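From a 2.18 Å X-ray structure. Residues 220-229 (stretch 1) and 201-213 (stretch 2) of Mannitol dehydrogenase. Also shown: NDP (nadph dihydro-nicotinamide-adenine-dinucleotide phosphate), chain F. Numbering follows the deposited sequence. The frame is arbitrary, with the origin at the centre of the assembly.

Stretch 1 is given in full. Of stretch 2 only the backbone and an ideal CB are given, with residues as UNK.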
# COMPACT_ATOMS: atom_id res chain seq x y z
N GLY B 220 -25.47 12.80 7.14
CA GLY B 220 -24.80 12.67 8.42
C GLY B 220 -23.27 12.92 8.37
O GLY B 220 -22.57 12.63 9.33
N VAL B 221 -22.78 13.44 7.25
CA VAL B 221 -21.36 13.75 7.08
C VAL B 221 -21.00 14.88 8.02
O VAL B 221 -21.79 15.84 8.18
CB VAL B 221 -21.07 14.15 5.64
CG1 VAL B 221 -19.67 14.71 5.50
CG2 VAL B 221 -21.23 12.91 4.75
N LYS B 222 -19.84 14.75 8.66
CA LYS B 222 -19.45 15.74 9.65
C LYS B 222 -18.52 16.84 9.06
O LYS B 222 -18.57 17.98 9.50
CB LYS B 222 -18.88 15.07 10.91
CG LYS B 222 -19.82 15.25 12.28
CD LYS B 222 -21.25 14.50 12.31
CE LYS B 222 -21.44 13.56 13.56
NZ LYS B 222 -20.42 12.39 13.64
N HIS B 223 -17.70 16.49 8.07
CA HIS B 223 -16.85 17.49 7.41
C HIS B 223 -16.92 17.32 5.91
O HIS B 223 -16.95 16.18 5.40
CB HIS B 223 -15.37 17.41 7.82
CG HIS B 223 -15.13 17.46 9.30
ND1 HIS B 223 -14.96 16.31 10.05
CD2 HIS B 223 -15.04 18.49 10.16
CE1 HIS B 223 -14.79 16.64 11.32
NE2 HIS B 223 -14.82 17.96 11.40
N PHE B 224 -16.98 18.45 5.22
CA PHE B 224 -17.05 18.44 3.78
C PHE B 224 -15.87 19.24 3.29
O PHE B 224 -15.74 20.38 3.65
CB PHE B 224 -18.35 19.10 3.28
CG PHE B 224 -18.62 18.82 1.83
CD1 PHE B 224 -19.39 17.71 1.44
CD2 PHE B 224 -18.10 19.64 0.85
CE1 PHE B 224 -19.63 17.44 0.14
CE2 PHE B 224 -18.37 19.35 -0.50
CZ PHE B 224 -19.11 18.25 -0.84
N TYR B 225 -15.01 18.66 2.45
CA TYR B 225 -13.89 19.43 1.88
C TYR B 225 -13.94 19.48 0.36
O TYR B 225 -14.48 18.56 -0.28
CB TYR B 225 -12.60 18.77 2.28
CG TYR B 225 -12.45 18.63 3.78
CD1 TYR B 225 -12.39 17.33 4.37
CD2 TYR B 225 -12.38 19.76 4.62
CE1 TYR B 225 -12.24 17.18 5.73
CE2 TYR B 225 -12.20 19.62 6.00
CZ TYR B 225 -12.11 18.31 6.53
OH TYR B 225 -11.97 18.08 7.85
N THR B 226 -13.42 20.56 -0.21
CA THR B 226 -13.30 20.64 -1.68
C THR B 226 -11.83 20.46 -2.11
O THR B 226 -11.50 20.57 -3.29
CB THR B 226 -13.87 21.97 -2.22
OG1 THR B 226 -13.27 23.05 -1.52
CG2 THR B 226 -15.43 22.03 -2.05
N ASP B 227 -10.95 20.15 -1.17
CA ASP B 227 -9.56 19.91 -1.50
C ASP B 227 -9.02 19.16 -0.33
O ASP B 227 -9.30 19.54 0.83
CB ASP B 227 -8.82 21.23 -1.59
CG ASP B 227 -7.43 21.10 -2.22
OD1 ASP B 227 -6.56 20.42 -1.69
OD2 ASP B 227 -7.21 21.72 -3.26
N PRO B 228 -8.23 18.10 -0.60
CA PRO B 228 -7.68 17.36 0.54
C PRO B 228 -6.86 18.22 1.48
O PRO B 228 -6.78 17.90 2.66
CB PRO B 228 -6.83 16.24 -0.10
CG PRO B 228 -6.69 16.59 -1.53
CD PRO B 228 -7.87 17.49 -1.90
N LYS B 229 -6.28 19.32 1.00
CA LYS B 229 -5.38 20.12 1.86
C LYS B 229 -6.15 20.82 2.97
O LYS B 229 -5.54 21.29 3.91
CB LYS B 229 -4.68 21.19 1.06
CG LYS B 229 -3.34 20.75 0.67
CD LYS B 229 -3.14 20.83 -0.85
CE LYS B 229 -3.63 19.57 -1.54
NZ LYS B 229 -4.31 19.96 -2.78
N UNK B 201 -19.30 5.51 12.00
CA UNK B 201 -18.13 6.33 11.68
C UNK B 201 -18.42 7.81 11.73
O UNK B 201 -19.57 8.26 11.61
CB UNK B 201 -17.60 5.97 10.29
N UNK B 202 -17.35 8.56 11.90
CA UNK B 202 -17.40 9.98 11.77
C UNK B 202 -16.86 10.23 10.35
O UNK B 202 -15.70 9.93 10.08
CB UNK B 202 -16.60 10.70 12.86
N UNK B 203 -17.69 10.81 9.47
CA UNK B 203 -17.40 10.77 8.05
C UNK B 203 -17.02 12.12 7.47
O UNK B 203 -17.71 13.13 7.69
CB UNK B 203 -18.61 10.22 7.30
N UNK B 204 -15.92 12.15 6.73
CA UNK B 204 -15.51 13.37 6.02
C UNK B 204 -15.65 13.06 4.51
O UNK B 204 -15.30 11.94 4.07
CB UNK B 204 -14.08 13.79 6.39
N UNK B 205 -16.12 14.04 3.73
CA UNK B 205 -16.21 13.82 2.29
C UNK B 205 -15.25 14.78 1.55
O UNK B 205 -15.07 15.96 1.94
CB UNK B 205 -17.65 14.02 1.81
N UNK B 206 -14.65 14.29 0.47
CA UNK B 206 -13.77 15.17 -0.33
C UNK B 206 -14.36 15.18 -1.70
O UNK B 206 -14.45 14.11 -2.30
CB UNK B 206 -12.31 14.71 -0.35
N UNK B 207 -14.77 16.35 -2.17
CA UNK B 207 -15.40 16.50 -3.52
C UNK B 207 -14.58 17.61 -4.24
O UNK B 207 -13.53 17.99 -3.72
CB UNK B 207 -16.88 16.86 -3.43
N UNK B 208 -15.03 18.09 -5.43
CA UNK B 208 -14.31 19.15 -6.12
C UNK B 208 -15.05 20.50 -6.02
O UNK B 208 -14.47 21.56 -6.35
CB UNK B 208 -14.11 18.77 -7.59
N UNK B 209 -16.29 20.50 -5.52
CA UNK B 209 -16.93 21.78 -5.22
C UNK B 209 -17.99 21.48 -4.19
O UNK B 209 -18.09 20.35 -3.70
CB UNK B 209 -17.52 22.45 -6.46
N UNK B 210 -18.83 22.48 -3.89
CA UNK B 210 -19.82 22.34 -2.84
C UNK B 210 -21.22 22.13 -3.36
O UNK B 210 -22.19 22.29 -2.59
CB UNK B 210 -19.80 23.57 -1.94
N UNK B 211 -21.35 21.70 -4.62
CA UNK B 211 -22.69 21.53 -5.19
C UNK B 211 -23.57 20.52 -4.43
O UNK B 211 -24.80 20.69 -4.39
CB UNK B 211 -22.56 21.09 -6.65
N UNK B 212 -22.97 19.51 -3.83
CA UNK B 212 -23.73 18.49 -3.09
C UNK B 212 -23.44 18.48 -1.58
O UNK B 212 -23.74 17.51 -0.90
CB UNK B 212 -23.42 17.11 -3.67
N UNK B 213 -22.87 19.56 -1.06
CA UNK B 213 -22.57 19.62 0.38
C UNK B 213 -23.83 19.38 1.25
O UNK B 213 -23.78 18.61 2.19
CB UNK B 213 -21.96 20.98 0.72
PA NDP F . -19.25 8.53 -10.67
O1A NDP F . -18.78 9.61 -11.55
O2A NDP F . -20.59 8.52 -9.83
O5B NDP F . -18.62 9.29 -9.37
C5B NDP F . -17.21 9.88 -9.38
C4B NDP F . -17.18 11.03 -8.39
O4B NDP F . -15.83 11.57 -8.06
C3B NDP F . -18.02 12.20 -8.96
O3B NDP F . -18.91 12.68 -7.88
C2B NDP F . -16.93 13.25 -9.31
O2B NDP F . -17.55 14.54 -9.14
C1B NDP F . -15.91 13.06 -8.17
N9A NDP F . -14.52 13.37 -8.56
C8A NDP F . -14.00 13.23 -9.80
N7A NDP F . -12.72 13.56 -9.73
C5A NDP F . -12.43 13.90 -8.48
C6A NDP F . -11.28 14.32 -7.85
N6A NDP F . -10.08 14.49 -8.50
N1A NDP F . -11.37 14.60 -6.55
C2A NDP F . -12.48 14.45 -5.86
N3A NDP F . -13.59 14.04 -6.42
C4A NDP F . -13.58 13.78 -7.74
O3 NDP F . -18.28 7.31 -10.43
PN NDP F . -18.63 5.99 -9.75
O1N NDP F . -18.89 6.16 -8.30
O2N NDP F . -19.62 5.07 -10.51
O5D NDP F . -17.26 5.22 -9.92
C5D NDP F . -16.00 5.93 -9.49
C4D NDP F . -14.72 5.12 -9.95
O4D NDP F . -14.89 3.86 -9.27
C3D NDP F . -14.63 4.80 -11.47
O3D NDP F . -13.24 4.92 -11.88
C2D NDP F . -15.17 3.35 -11.51
O2D NDP F . -14.62 2.66 -12.58
C1D NDP F . -14.56 2.80 -10.20
N1N NDP F . -15.17 1.50 -9.74
C2N NDP F . -14.30 0.51 -9.23
C3N NDP F . -14.79 -0.70 -8.78
C7N NDP F . -13.83 -1.71 -8.15
O7N NDP F . -12.75 -1.33 -7.67
N7N NDP F . -14.36 -2.91 -7.92
C4N NDP F . -16.18 -0.97 -8.89
C5N NDP F . -17.08 0.03 -9.37
C6N NDP F . -16.59 1.25 -9.81
P2B NDP F . -17.35 15.74 -10.13
O1X NDP F . -18.87 16.26 -10.44
O2X NDP F . -16.41 16.71 -9.55
O3X NDP F . -16.81 15.13 -11.50

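Position 201 has a sideways CA-to-CB bond and nothing of stretch 1 within 5.5 Å of its ideal CB, so the contact sets no preference; it is Ala 201.

At 202 the bond is again sideways, but the ideal CB lies 4.2 Å from Lys 222 NZ. An acidic or polar chain would suit that charge. Glu 202 OE1 stays 4.2 Å from Lys 222 NZ, beyond a salt bridge.

Position 203 has an ideal CB 4.5 Å from Val 221 CA, and any beta-branched or other aliphatic residue would fit. Val 203 O accepts from Lys 222 N (2.8 Å) and weakly from His 223 N (3.4 Å), while its CG1 meets Val 221 CG2 at 4.2 Å.

Position 204 pairs in parallel register with His 223, its CB on the face that carries His 223 and Tyr 225. The ideal CB is 3.9 Å from Tyr 225 CE1, which favours a small residue, and the imidazole makes a polar one attractive. Ser 204 puts OG at the edge of that imidazole, in a weak hydrogen bond to His 223 ND1 (3.4 Å).

Position 205 turns to the other face, with Phe 224. Its ideal CB is 4.1 Å from Phe 224 CD1 and 4.3 Å from Val 221 CG1, an apolar setting for Val, Ile or Leu. Val 205 places CG2 3.6 Å from Val 221 CG2 and CG1 3.8 Å from Phe 224 CE1. Its N donates to His 223 O (2.8 Å), and its O accepts from Tyr 225 N (2.7 Å).

Position 206 returns to the Tyr 225 face, where the phenol ring and Pro 228 leave room for a large apolar or aromatic chain. Phe 206 sets its CE2 3.3 Å from Tyr 225 CD1, which lies over one face of the Phe 206 ring.

At 207 the ideal CB is only 3.7 Å from Phe 224 CZ, so a small side chain suits. Ala 207 packs its CB there, and its N donates to Tyr 225 O (2.9 Å).

Position 208 points away from stretch 1, on the side of the NADPH phosphate of P2B. A basic residue would suit: Arg 208 NE donates to NDP O2X (2.9 Å) and Arg 208 NH2 to NDP O3X (2.7 Å), both on that phosphate.

Position 209 also points away, leaving its chain free for local bonding; Asn 209 OD1 accepts from the N of position 211 at 3.1 Å.

Position 210, near Thr 226 CG2, tolerates a flexible chain; Glu 210 CG lies 3.5 Å from that methyl. Position 211 points away from stretch 1, so many residues would do; it is His 211. At 212, right before a helix, the bond is sideways and the contact slight, so a long polar chain is tolerated; Lys 212 leads its end away.

Position 213 has its ideal CB 4.1 Å from Phe 224 CD2, suiting a chain with aliphatic length. Lys 213 lays CA over the Phe 224 ring, 3.9 Å from its centroid.

Stretch 2 201-213: AEVSVFARNEHKK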
# COMPACT_ATOMS: atom_id res chain seq x y z
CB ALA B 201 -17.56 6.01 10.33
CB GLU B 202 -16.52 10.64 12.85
CG GLU B 202 -16.77 12.07 12.92
CD GLU B 202 -16.02 12.79 14.08
OE1 GLU B 202 -16.60 13.79 14.55
OE2 GLU B 202 -14.90 12.41 14.52
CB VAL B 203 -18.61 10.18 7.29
CG1 VAL B 203 -18.34 10.07 5.77
CG2 VAL B 203 -18.92 8.80 7.88
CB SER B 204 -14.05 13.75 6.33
OG SER B 204 -13.84 14.04 7.71
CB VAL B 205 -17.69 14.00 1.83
CG1 VAL B 205 -17.81 14.12 0.33
CG2 VAL B 205 -18.50 12.84 2.33
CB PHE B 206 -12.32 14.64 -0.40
CG PHE B 206 -11.65 14.57 0.95
CD1 PHE B 206 -11.87 13.49 1.80
CD2 PHE B 206 -10.81 15.58 1.37
CE1 PHE B 206 -11.20 13.43 3.09
CE2 PHE B 206 -10.17 15.55 2.63
CZ PHE B 206 -10.38 14.48 3.48
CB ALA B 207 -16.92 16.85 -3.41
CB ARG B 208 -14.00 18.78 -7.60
CG ARG B 208 -13.02 17.58 -7.73
CD ARG B 208 -12.54 17.40 -9.20
NE ARG B 208 -13.62 16.93 -10.10
CZ ARG B 208 -13.39 16.59 -11.35
NH1 ARG B 208 -12.16 16.72 -11.82
NH2 ARG B 208 -14.38 16.14 -12.16
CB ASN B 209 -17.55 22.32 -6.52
CG ASN B 209 -18.37 21.23 -7.25
OD1 ASN B 209 -19.35 20.75 -6.72
ND2 ASN B 209 -17.94 20.84 -8.46
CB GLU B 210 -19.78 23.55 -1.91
CG GLU B 210 -18.46 23.65 -1.17
CD GLU B 210 -18.52 24.53 0.08
OE1 GLU B 210 -19.38 25.42 0.18
OE2 GLU B 210 -17.70 24.32 1.00
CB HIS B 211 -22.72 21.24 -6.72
CG HIS B 211 -22.06 22.29 -7.56
ND1 HIS B 211 -21.58 22.01 -8.83
CD2 HIS B 211 -21.74 23.58 -7.31
CE1 HIS B 211 -21.01 23.10 -9.32
NE2 HIS B 211 -21.10 24.07 -8.42
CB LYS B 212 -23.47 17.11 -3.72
CG LYS B 212 -23.80 17.13 -5.23
CD LYS B 212 -23.58 15.77 -5.94
CE LYS B 212 -22.14 15.35 -5.94
NZ LYS B 212 -21.94 14.21 -6.94
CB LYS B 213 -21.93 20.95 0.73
CG LYS B 213 -21.80 21.19 2.18
CD LYS B 213 -20.81 22.27 2.48
CE LYS B 213 -20.49 22.25 4.02
NZ LYS B 213 -19.84 23.51 4.34
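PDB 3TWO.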